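Local coordinates for adenylyltransferase thiF (Escherichia coli, PDB 1ZUD), which catalyses the ATP-dependent adenylation of the C-terminal glycine carboxyl group of the sulfur carrier protein ThiS in thiamine biosynthesis, at the interface of chains A and B. Residues are numbered along the deposited sequence; one frame, centred on the assembly and turned at random. Chains: chain A/B, Adenylyltransferase thiF.

Two neighbouring patches of the ThiF homodimer, their C-alpha centres about 5 Å apart, illustrate how one helix can serve several kinds of contact. Helix 191-210 contributes from both chains: its beginning in A and its later turns in B. Contact 1 is an apolar packing around the proline at the start of the A helix, while contact 2 sets the B helix against strand 218-223 of A and the loop after it, where polar groups join. A:Val193 and B:Leu203 belong to both, the leucine CD2 facing the valines and CD1 mainly the phenylalanine. Two-fold symmetry repeats both patches, so the helix serves the dimer twice.

Contact 1: the interface of chains A and B. Residues chain A 154, 190, 192-193; chain B 46, 202-203, 206.
The ring of A:Phe154 meets B:Leu203 through its CE1 atom, which lies 4.1 Å from the leucine methyl CD2. One face of this ring is covered from within chain A by the CG2 methyl of A:Val190, 3.4 Å above the plane and displaced toward the rim. The other aromatic ring, B:Tyr46, offers CD2 to the backbone side of A:Pro192, 4.0 Å from its CA, as the two side chains slide past each other in opposite directions. These residues form part of the homodimer interface of ThiF, an E1-like adenylating enzyme of the HesA/MoeB/ThiF family.

A:Pro192, in the first turn of helix 191-210, pushes its pyrrolidine ring against the same helix of chain B. The ring carbon CG meets the terminal CD1 methyl of B:Ile206 head-on at 3.5 Å, a tight fit, and also rests 3.7 Å from CA of B:Leu203, so that the proline touches the helix backbone itself. B:Ala202 adds its CB at the flank of the ring.

B:Leu203 reaches past the proline onto two valines, which meet its CD2 from neighbouring directions. This methyl lies 3.9 Å from CG1 of A:Val190, whose side chain the leucine crosses at about a right angle, and 4.0 Å from CG2 of A:Val193. The latter methyl is anti to its carbonyl carbon because CG1 takes the place opposite the backbone N (chi1 171°), which turns CG2 toward the leucine.

Contact 2: the interface of chains A and B. Residues chain A 193, 196, 222, 224, 227; chain B 200, 203-204, 207.
A:Phe222 and B:Leu203 approach from opposite directions and begin the apolar half of this dimer contact in ThiF, a member of the HesA/MoeB/ThiF family of E1-like enzymes. The phenylalanine, on strand 218-223, points its CZ at the CD1 methyl of B:Leu203, 3.8 Å away. The same CZ lies 3.9 Å from CD2 of B:Leu200, one helical turn earlier, so the far end of the ring touches two leucines of helix 191-210. With CG opposite the backbone N (chi1 179°), the ring extends from its strand toward that helix. Within chain A, the amide N of A:Gly224 sits 3.8 Å above the centre of one ring face. Across the interface A:Val196 borders B:Leu200 more loosely, its CB 4.5 Å from the leucine CD2.

Hydrogen bonding gathers at the side-chain amine nitrogen of B:Lys207. This NZ donates to the backbone carbonyl O of A:Gly224 at 2.8 Å, with a C=O...N angle of 157°. A further hydrogen bond, 2.9 Å long, joins NZ to the hydroxyl OG of A:Ser227. This hydroxyl in turn donates to OE1 of B:Glu204 at 3.2 Å, on the syn side of the carboxylate, while water 1 bridges OG to the other carboxylate oxygen, OE2.

The charged pairing lies within chain B. A salt bridge of 2.9 Å links B:Lys207 NZ to B:Glu204 OE1, and the bend in the lysine chain (chi3 -63°) helps to direct NZ into this cluster. A methionine in place of B:Lys207 would probably leave the A:Gly224 carbonyl without this cross-chain donor and the B:Glu204 carboxylate without its charged mate.

Contact 1: the interface of chains A and B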
loop_
_atom_site.group_PDB
_atom_site.type_symbol
_atom_site.label_atom_id
_atom_site.label_comp_id
_atom_site.label_asym_id
_atom_site.label_seq_id
_atom_site.Cartn_x
_atom_site.Cartn_y
_atom_site.Cartn_z
ATOM N N PHE A 154 5.094 -6.484 -11.063
ATOM C CA PHE A 154 5.116 -6.445 -9.605
ATOM C C PHE A 154 5.727 -5.151 -9.105
ATOM O O PHE A 154 5.934 -5.016 -7.888
ATOM C CB PHE A 154 5.950 -7.612 -9.037
ATOM C CG PHE A 154 5.203 -8.929 -8.998
ATOM C CD1 PHE A 154 4.418 -9.265 -7.895
ATOM C CD2 PHE A 154 5.245 -9.806 -10.098
ATOM C CE1 PHE A 154 3.673 -10.460 -7.879
ATOM C CE2 PHE A 154 4.504 -11.001 -10.096
ATOM C CZ PHE A 154 3.721 -11.326 -8.988
ATOM N N VAL A 190 -0.126 -7.128 -11.602
ATOM C CA VAL A 190 -0.827 -7.780 -10.488
ATOM C C VAL A 190 -1.780 -6.735 -9.897
ATOM O O VAL A 190 -1.357 -5.620 -9.633
ATOM C CB VAL A 190 0.205 -8.166 -9.442
ATOM C CG1 VAL A 190 -0.485 -8.628 -8.156
ATOM C CG2 VAL A 190 1.147 -9.232 -10.076
ATOM N N PRO A 192 -3.227 -6.111 -6.852
ATOM C CA PRO A 192 -2.886 -5.353 -5.654
ATOM C C PRO A 192 -1.628 -4.499 -5.764
ATOM O O PRO A 192 -1.430 -3.581 -4.949
ATOM C CB PRO A 192 -2.853 -6.423 -4.513
ATOM C CG PRO A 192 -2.925 -7.762 -5.188
ATOM C CD PRO A 192 -3.494 -7.539 -6.598
ATOM N N VAL A 193 -0.767 -4.734 -6.753
ATOM C CA VAL A 193 0.396 -3.833 -6.827
ATOM C C VAL A 193 -0.073 -2.465 -7.387
ATOM O O VAL A 193 0.250 -1.368 -6.839
ATOM C CB VAL A 193 1.483 -4.367 -7.785
ATOM C CG1 VAL A 193 2.531 -3.305 -7.994
ATOM C CG2 VAL A 193 2.123 -5.702 -7.227
ATOM N N TYR B 46 -9.669 -7.368 -4.164
ATOM C CA TYR B 46 -8.528 -7.764 -5.017
ATOM C C TYR B 46 -8.404 -9.254 -5.205
ATOM O O TYR B 46 -7.984 -9.733 -6.283
ATOM C CB TYR B 46 -7.200 -7.195 -4.469
ATOM C CG TYR B 46 -7.065 -5.727 -4.788
ATOM C CD1 TYR B 46 -7.296 -4.759 -3.794
ATOM C CD2 TYR B 46 -6.838 -5.308 -6.101
ATOM C CE1 TYR B 46 -7.331 -3.406 -4.103
ATOM C CE2 TYR B 46 -6.832 -3.930 -6.434
ATOM C CZ TYR B 46 -7.087 -2.990 -5.414
ATOM O OH TYR B 46 -7.058 -1.650 -5.696
ATOM N N ALA B 202 -3.634 -8.927 0.327
ATOM C CA ALA B 202 -4.040 -9.643 -0.908
ATOM C C ALA B 202 -2.815 -10.024 -1.772
ATOM O O ALA B 202 -2.732 -11.123 -2.340
ATOM C CB ALA B 202 -5.052 -8.703 -1.779
ATOM N N LEU B 203 -1.912 -9.067 -1.948
ATOM C CA LEU B 203 -0.704 -9.286 -2.706
ATOM C C LEU B 203 0.057 -10.527 -2.141
ATOM O O LEU B 203 0.498 -11.393 -2.894
ATOM C CB LEU B 203 0.255 -8.083 -2.581
ATOM C CG LEU B 203 1.109 -7.671 -3.817
ATOM C CD1 LEU B 203 2.355 -6.926 -3.320
ATOM C CD2 LEU B 203 1.466 -8.789 -4.803
ATOM N N ILE B 206 -1.701 -13.798 -3.077
ATOM C CA ILE B 206 -1.562 -14.197 -4.461
ATOM C C ILE B 206 -0.206 -14.810 -4.698
ATOM O O ILE B 206 -0.102 -15.799 -5.414
ATOM C CB ILE B 206 -1.759 -12.972 -5.388
ATOM C CG1 ILE B 206 -3.232 -12.526 -5.253
ATOM C CG2 ILE B 206 -1.443 -13.315 -6.839
ATOM C CD1 ILE B 206 -3.503 -11.119 -5.750
#

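Contact 2: the interface of chains A and B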
loop_
_atom_site.group_PDB
_atom_site.type_symbol
_atom_site.label_atom_id
_atom_site.label_comp_id
_atom_site.label_asym_id
_atom_site.label_seq_id
_atom_site.Cartn_x
_atom_site.Cartn_y
_atom_site.Cartn_z
ATOM N N VAL A 193 -0.767 -4.734 -6.753
ATOM C CA VAL A 193 0.396 -3.833 -6.827
ATOM C C VAL A 193 -0.073 -2.465 -7.387
ATOM O O VAL A 193 0.250 -1.368 -6.839
ATOM C CB VAL A 193 1.483 -4.367 -7.785
ATOM C CG1 VAL A 193 2.531 -3.305 -7.994
ATOM C CG2 VAL A 193 2.123 -5.702 -7.227
ATOM N N VAL A 196 -2.092 -0.808 -4.569
ATOM C CA VAL A 196 -1.379 -0.158 -3.491
ATOM C C VAL A 196 -0.873 1.198 -3.936
ATOM O O VAL A 196 -0.925 2.154 -3.149
ATOM C CB VAL A 196 -0.168 -1.017 -2.951
ATOM C CG1 VAL A 196 0.300 -1.940 -3.977
ATOM C CG2 VAL A 196 1.007 -0.112 -2.522
ATOM N N PHE A 222 8.600 0.616 -5.425
ATOM C CA PHE A 222 8.112 -0.599 -4.803
ATOM C C PHE A 222 8.350 -1.836 -5.679
ATOM O O PHE A 222 7.997 -1.859 -6.877
ATOM C CB PHE A 222 6.596 -0.482 -4.503
ATOM C CG PHE A 222 5.989 -1.749 -3.859
ATOM C CD1 PHE A 222 6.572 -2.338 -2.751
ATOM C CD2 PHE A 222 4.788 -2.279 -4.339
ATOM C CE1 PHE A 222 5.943 -3.463 -2.104
ATOM C CE2 PHE A 222 4.143 -3.391 -3.719
ATOM C CZ PHE A 222 4.718 -3.976 -2.604
ATOM N N GLY A 224 7.065 -5.391 -5.508
ATOM C CA GLY A 224 6.104 -6.262 -4.822
ATOM C C GLY A 224 6.526 -7.728 -4.695
ATOM O O GLY A 224 5.877 -8.484 -3.990
ATOM N N SER A 227 9.140 -7.460 -1.913
ATOM C CA SER A 227 8.378 -6.773 -0.875
ATOM C C SER A 227 9.186 -5.642 -0.230
ATOM O O SER A 227 9.101 -5.409 0.981
ATOM C CB SER A 227 7.924 -7.763 0.220
ATOM O OG SER A 227 7.172 -8.839 -0.335
ATOM N N LEU B 200 -2.056 -4.983 0.581
ATOM C CA LEU B 200 -0.772 -5.733 0.661
ATOM C C LEU B 200 -1.011 -7.174 1.140
ATOM O O LEU B 200 -0.313 -8.066 0.721
ATOM C CB LEU B 200 0.210 -5.031 1.599
ATOM C CG LEU B 200 0.766 -3.774 0.932
ATOM C CD1 LEU B 200 1.560 -2.956 1.996
ATOM C CD2 LEU B 200 1.573 -4.172 -0.314
ATOM N N LEU B 203 -1.912 -9.067 -1.948
ATOM C CA LEU B 203 -0.704 -9.286 -2.706
ATOM C C LEU B 203 0.057 -10.527 -2.141
ATOM O O LEU B 203 0.498 -11.393 -2.894
ATOM C CB LEU B 203 0.255 -8.083 -2.581
ATOM C CG LEU B 203 1.109 -7.671 -3.817
ATOM C CD1 LEU B 203 2.355 -6.926 -3.320
ATOM C CD2 LEU B 203 1.466 -8.789 -4.803
ATOM N N GLU B 204 0.244 -10.572 -0.830
ATOM C CA GLU B 204 0.999 -11.702 -0.224
ATOM C C GLU B 204 0.246 -13.021 -0.493
ATOM O O GLU B 204 0.837 -14.071 -0.740
ATOM C CB GLU B 204 1.163 -11.425 1.301
ATOM C CG GLU B 204 2.129 -10.239 1.582
ATOM C CD GLU B 204 3.474 -10.393 0.869
ATOM O OE1 GLU B 204 4.079 -9.385 0.405
ATOM O OE2 GLU B 204 3.928 -11.552 0.751
ATOM N N LYS B 207 0.818 -14.224 -4.102
ATOM C CA LYS B 207 2.173 -14.771 -4.258
ATOM C C LYS B 207 2.260 -16.159 -3.616
ATOM O O LYS B 207 2.847 -17.102 -4.219
ATOM C CB LYS B 207 3.237 -13.830 -3.643
ATOM C CG LYS B 207 3.432 -12.537 -4.468
ATOM C CD LYS B 207 4.597 -11.686 -3.946
ATOM C CE LYS B 207 4.307 -11.215 -2.513
ATOM N NZ LYS B 207 5.442 -10.404 -2.001
HETATM O O HOH W 1 6.534 -11.055 1.284
#